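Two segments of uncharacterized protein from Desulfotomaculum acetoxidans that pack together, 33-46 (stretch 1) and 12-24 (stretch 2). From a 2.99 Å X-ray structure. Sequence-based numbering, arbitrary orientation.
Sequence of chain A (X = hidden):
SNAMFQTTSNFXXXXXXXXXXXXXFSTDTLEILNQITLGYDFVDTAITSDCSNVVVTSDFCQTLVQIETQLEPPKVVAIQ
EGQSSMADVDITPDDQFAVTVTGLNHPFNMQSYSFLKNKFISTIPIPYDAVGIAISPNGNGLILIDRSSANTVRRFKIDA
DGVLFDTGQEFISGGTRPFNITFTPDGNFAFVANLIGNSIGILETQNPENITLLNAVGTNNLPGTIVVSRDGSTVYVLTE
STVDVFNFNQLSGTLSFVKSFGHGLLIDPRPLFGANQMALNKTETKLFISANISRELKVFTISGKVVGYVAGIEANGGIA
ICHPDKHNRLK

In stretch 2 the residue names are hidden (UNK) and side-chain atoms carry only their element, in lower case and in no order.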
# COMPACT_ATOMS: atom_id res chain seq x y z
N LEU A 33 -12.28 3.59 -17.15
CA LEU A 33 -11.86 4.83 -17.79
C LEU A 33 -10.92 4.55 -18.95
O LEU A 33 -11.12 5.06 -20.05
CB LEU A 33 -11.10 5.68 -16.78
CG LEU A 33 -11.70 7.01 -16.41
CD1 LEU A 33 -13.15 6.79 -16.06
CD2 LEU A 33 -10.92 7.55 -15.24
N ASN A 34 -9.87 3.79 -18.66
CA ASN A 34 -8.85 3.43 -19.62
C ASN A 34 -8.25 2.11 -19.16
O ASN A 34 -8.02 1.93 -17.97
CB ASN A 34 -7.74 4.49 -19.67
CG ASN A 34 -8.27 5.90 -19.63
OD1 ASN A 34 -8.56 6.50 -20.66
ND2 ASN A 34 -8.37 6.46 -18.42
N GLN A 35 -7.98 1.19 -20.09
CA GLN A 35 -7.33 -0.06 -19.72
C GLN A 35 -6.04 -0.29 -20.50
O GLN A 35 -6.06 -0.59 -21.69
CB GLN A 35 -8.27 -1.24 -19.92
CG GLN A 35 -9.30 -1.38 -18.84
CD GLN A 35 -10.13 -2.63 -19.01
OE1 GLN A 35 -10.43 -3.03 -20.13
NE2 GLN A 35 -10.49 -3.27 -17.90
N ILE A 36 -4.93 -0.17 -19.80
CA ILE A 36 -3.63 -0.36 -20.41
C ILE A 36 -3.13 -1.78 -20.22
O ILE A 36 -3.00 -2.23 -19.10
CB ILE A 36 -2.62 0.60 -19.80
CG1 ILE A 36 -3.05 2.04 -20.05
CG2 ILE A 36 -1.26 0.36 -20.36
CD1 ILE A 36 -1.98 3.04 -19.70
N THR A 37 -2.85 -2.48 -21.32
CA THR A 37 -2.35 -3.86 -21.26
C THR A 37 -0.91 -3.92 -21.79
O THR A 37 -0.68 -3.75 -22.99
CB THR A 37 -3.24 -4.83 -22.10
OG1 THR A 37 -4.62 -4.70 -21.72
CG2 THR A 37 -2.79 -6.28 -21.91
N LEU A 38 0.05 -4.18 -20.91
CA LEU A 38 1.46 -4.21 -21.31
C LEU A 38 2.15 -5.58 -21.28
O LEU A 38 3.30 -5.70 -21.69
CB LEU A 38 2.29 -3.26 -20.44
CG LEU A 38 2.05 -1.76 -20.60
CD1 LEU A 38 1.24 -1.25 -19.43
CD2 LEU A 38 3.38 -1.05 -20.67
N GLY A 39 1.45 -6.61 -20.79
CA GLY A 39 2.02 -7.93 -20.67
C GLY A 39 3.13 -8.05 -19.65
O GLY A 39 4.18 -8.62 -19.93
N TYR A 40 2.90 -7.51 -18.45
CA TYR A 40 3.83 -7.72 -17.34
C TYR A 40 3.17 -8.41 -16.17
O TYR A 40 1.96 -8.61 -16.13
CB TYR A 40 4.46 -6.42 -16.84
CG TYR A 40 5.52 -5.84 -17.73
CD1 TYR A 40 6.85 -6.09 -17.49
CD2 TYR A 40 5.18 -5.02 -18.79
CE1 TYR A 40 7.82 -5.55 -18.30
CE2 TYR A 40 6.14 -4.48 -19.61
CZ TYR A 40 7.46 -4.74 -19.36
OH TYR A 40 8.42 -4.20 -20.18
N ASP A 41 4.02 -8.73 -15.20
CA ASP A 41 3.70 -9.49 -14.02
C ASP A 41 3.28 -8.53 -12.87
O ASP A 41 3.92 -8.47 -11.81
CB ASP A 41 4.97 -10.26 -13.66
CG ASP A 41 4.74 -11.34 -12.68
OD1 ASP A 41 3.64 -11.94 -12.71
OD2 ASP A 41 5.65 -11.61 -11.87
N PHE A 42 2.20 -7.77 -13.09
CA PHE A 42 1.85 -6.62 -12.23
C PHE A 42 1.44 -6.96 -10.79
O PHE A 42 0.74 -7.94 -10.54
CB PHE A 42 0.77 -5.76 -12.88
CG PHE A 42 1.24 -4.96 -14.06
CD1 PHE A 42 2.51 -4.41 -14.09
CD2 PHE A 42 0.40 -4.76 -15.16
CE1 PHE A 42 2.94 -3.68 -15.18
CE2 PHE A 42 0.82 -4.03 -16.25
CZ PHE A 42 2.10 -3.49 -16.26
N VAL A 43 1.88 -6.12 -9.85
CA VAL A 43 1.58 -6.34 -8.44
C VAL A 43 0.87 -5.15 -7.79
O VAL A 43 -0.33 -5.21 -7.57
CB VAL A 43 2.85 -6.76 -7.63
CG1 VAL A 43 2.47 -7.11 -6.21
CG2 VAL A 43 3.55 -7.96 -8.29
N ASP A 44 1.61 -4.08 -7.49
CA ASP A 44 1.04 -2.94 -6.75
C ASP A 44 1.19 -1.62 -7.52
O ASP A 44 1.85 -1.58 -8.56
CB ASP A 44 1.69 -2.82 -5.35
CG ASP A 44 0.84 -2.04 -4.35
OD1 ASP A 44 1.41 -1.32 -3.49
OD2 ASP A 44 -0.41 -2.16 -4.42
N THR A 45 0.54 -0.56 -7.01
CA THR A 45 0.62 0.79 -7.58
C THR A 45 0.70 1.85 -6.50
O THR A 45 0.16 1.71 -5.40
CB THR A 45 -0.64 1.19 -8.37
OG1 THR A 45 -1.79 0.51 -7.85
CG2 THR A 45 -0.50 0.89 -9.81
N ALA A 46 1.36 2.95 -6.85
CA ALA A 46 1.30 4.16 -6.06
C ALA A 46 0.80 5.26 -6.98
O ALA A 46 0.77 5.06 -8.18
CB ALA A 46 2.65 4.51 -5.50
N UNK A 12 -9.32 6.33 -9.93
CA UNK A 12 -8.35 5.48 -9.27
C UNK A 12 -7.80 4.44 -10.23
O UNK A 12 -8.25 4.32 -11.36
N UNK A 13 -6.82 3.68 -9.76
CA UNK A 13 -6.15 2.71 -10.61
C UNK A 13 -6.08 1.36 -9.89
O UNK A 13 -5.87 1.31 -8.70
c UNK A 13 -2.54 2.47 -11.97
c UNK A 13 -4.73 3.21 -11.01
c UNK A 13 -3.89 3.59 -9.79
c UNK A 13 -4.00 2.16 -11.83
N UNK A 14 -6.27 0.28 -10.63
CA UNK A 14 -6.25 -1.04 -10.02
C UNK A 14 -5.56 -2.06 -10.92
O UNK A 14 -5.76 -2.08 -12.13
c UNK A 14 -7.67 -1.54 -9.70
c UNK A 14 -8.49 -1.67 -10.97
c UNK A 14 -7.61 -2.86 -8.96
N UNK A 15 -4.76 -2.91 -10.29
CA UNK A 15 -3.99 -3.91 -11.02
C UNK A 15 -4.79 -5.18 -11.27
O UNK A 15 -5.54 -5.63 -10.40
c UNK A 15 -1.97 -5.36 -10.97
c UNK A 15 -2.70 -4.24 -10.28
c UNK A 15 -1.83 -2.99 -10.16
N UNK A 16 -4.65 -5.73 -12.47
CA UNK A 16 -5.22 -7.04 -12.80
C UNK A 16 -4.10 -7.93 -13.25
O UNK A 16 -3.73 -7.94 -14.41
c UNK A 16 -7.46 -6.15 -13.47
c UNK A 16 -6.25 -6.92 -13.89
o UNK A 16 -7.53 -4.49 -15.16
o UNK A 16 -9.22 -5.90 -15.01
c UNK A 16 -8.12 -5.46 -14.63
N UNK A 17 -3.55 -8.68 -12.30
CA UNK A 17 -2.29 -9.36 -12.52
C UNK A 17 -2.37 -10.43 -13.60
O UNK A 17 -1.42 -10.62 -14.36
c UNK A 17 -0.05 -11.39 -10.15
o UNK A 17 -0.49 -12.54 -9.96
n UNK A 17 0.78 -10.79 -9.31
c UNK A 17 -0.46 -10.61 -11.36
c UNK A 17 -1.81 -9.99 -11.21
N UNK A 18 -3.49 -11.13 -13.65
CA UNK A 18 -3.61 -12.26 -14.54
C UNK A 18 -3.87 -11.84 -15.98
O UNK A 18 -3.69 -12.62 -16.90
n UNK A 18 -6.30 -11.42 -13.32
c UNK A 18 -4.70 -13.21 -14.07
n UNK A 18 -8.17 -12.04 -14.16
c UNK A 18 -7.24 -12.97 -14.53
c UNK A 18 -6.05 -12.58 -14.01
c UNK A 18 -7.58 -11.11 -13.43
N UNK A 19 -4.29 -10.59 -16.17
CA UNK A 19 -4.49 -10.07 -17.51
C UNK A 19 -3.27 -9.27 -17.89
O UNK A 19 -3.18 -8.74 -18.99
c UNK A 19 -8.25 -9.34 -17.70
c UNK A 19 -6.99 -9.93 -17.09
c UNK A 19 -6.87 -11.39 -17.41
c UNK A 19 -5.74 -9.20 -17.59
N UNK A 20 -2.32 -9.20 -16.96
CA UNK A 20 -1.12 -8.40 -17.16
C UNK A 20 -1.55 -7.00 -17.61
O UNK A 20 -1.03 -6.44 -18.57
c UNK A 20 3.24 -12.60 -17.63
c UNK A 20 1.40 -11.09 -18.26
n UNK A 20 3.72 -13.60 -16.90
c UNK A 20 0.13 -10.54 -17.63
n UNK A 20 4.03 -12.01 -18.52
n UNK A 20 1.99 -12.18 -17.48
c UNK A 20 -0.18 -9.12 -18.11
N UNK A 21 -2.49 -6.44 -16.87
CA UNK A 21 -3.19 -5.23 -17.26
C UNK A 21 -3.38 -4.31 -16.03
O UNK A 21 -3.12 -4.72 -14.90
n UNK A 21 -7.58 -5.54 -18.14
n UNK A 21 -9.19 -5.91 -19.74
c UNK A 21 -8.80 -5.95 -18.48
c UNK A 21 -5.35 -4.52 -18.43
n UNK A 21 -9.64 -6.40 -17.55
c UNK A 21 -6.60 -5.04 -19.09
c UNK A 21 -4.54 -5.64 -17.85
N UNK A 22 -3.81 -3.07 -16.27
CA UNK A 22 -4.24 -2.16 -15.22
C UNK A 22 -5.44 -1.37 -15.74
O UNK A 22 -5.58 -1.18 -16.93
c UNK A 22 -2.03 0.91 -15.85
c UNK A 22 -3.29 0.09 -15.76
c UNK A 22 -3.16 -1.13 -14.86
c UNK A 22 -1.78 -1.73 -14.98
N UNK A 23 -6.30 -0.92 -14.84
CA UNK A 23 -7.48 -0.15 -15.20
C UNK A 23 -7.57 1.12 -14.37
O UNK A 23 -7.21 1.14 -13.20
c UNK A 23 -8.76 -0.95 -14.95
o UNK A 23 -8.83 -2.09 -15.76
N UNK A 24 -8.05 2.19 -15.00
CA UNK A 24 -8.40 3.38 -14.29
C UNK A 24 -9.91 3.34 -14.24
O UNK A 24 -10.54 2.92 -15.20
c UNK A 24 -5.69 4.29 -16.09
c UNK A 24 -7.94 4.60 -15.06
c UNK A 24 -4.32 4.47 -16.09
c UNK A 24 -3.72 5.16 -15.09
c UNK A 24 -6.46 4.78 -15.07
c UNK A 24 -5.84 5.47 -14.05
c UNK A 24 -4.47 5.66 -14.06

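Position 12 has no side-chain atoms and touches nothing on stretch 1; it is Gly12, in a buried strand. Position 13 carries four carbons, forked at the first, one arm two carbons long, and points toward stretch 1, where it meets Thr45: Ile13, whose CD1 lies 3.4 Å from Thr45 CG2. Position 14, one carbon bearing two more, points away without contact; this is Val14, beta-branched and at ease in a buried strand. Position 15 has the same three-carbon fork but points toward stretch 1, against Phe42 and Thr45, making it Val15. Its CG1 sits 3.4 Å from Phe42 CB, a compact apolar fit in a buried place.

Position 16 has three carbons, the third carrying two oxygens: Glu16, a buried carboxylate whose charge needs a partner. Position 17 also has three carbons, but the last bears one oxygen and one nitrogen, the nitrogen near Phe42 O. It is Gln17; its amide NE2 donates to Phe42 O at 3.1 Å, serving a backbone carbonyl without bringing charge. Position 18, one carbon and a five-membered ring of three carbons and two nitrogens, is His18, directed away from stretch 1 and polar enough for a partly exposed turn. Position 19, four carbons forked at the second, is Leu19, whose side chain makes no contact with stretch 1.

Position 20 shows three carbons, a nitrogen, and a carbon carrying two nitrogens, running past Gly39 and Tyr40: Arg20, long enough to span that turn. Its CB is 3.0 Å from Tyr40 O, and the edge of its guanidinium meets Gly39 O. Position 21 has the same composition, lies against Gln35 and Thr37, and is Arg21. It answers Glu16 with a salt bridge, NH1 to Glu16 OE2 at 2.6 Å, while Gln35 OE1 lies over one guanidinium face, where no N-H points.

Position 22, four carbons forked at the first with one longer arm, packs on Ile36 and Phe42: Ile22, a beta-branched strand residue. Its CD1 reaches within 4.0 Å of Ile36 CB and its CG2 within 3.7 Å of Phe42 CE2. Position 23, one carbon and one oxygen beside the Gln35 amide, is Ser23. The small hydroxyl OG accepts from Gln35 NE2 at 3.0 Å and donates to Glu16 OE1 at 2.8 Å. Position 24, one carbon and a six-carbon ring near Leu33 and Asn34, is Phe24, a bulky apolar group suited to burial. Its CB is 3.8 Å from Leu33 CB, and its ring edge faces Asn34 O.

One part of the contact is an antiparallel pairing of strands 33-37 and 21-24. Ile22 N donates to Ile36 O at 3.1 Å, with a weak return bond from Ile36 N to Ile22 O, also 3.1 Å. Gln35, Thr37, Arg21 and Ser23 share one sheet face; Ile36 and Ile22 lie on the other. Beyond this pairing, Phe42 packs against Val15 and Ile22, and Thr45 meets Ile13, extending the apolar contact.

Stretch 2 12-24: GIVVEQHLRRISF
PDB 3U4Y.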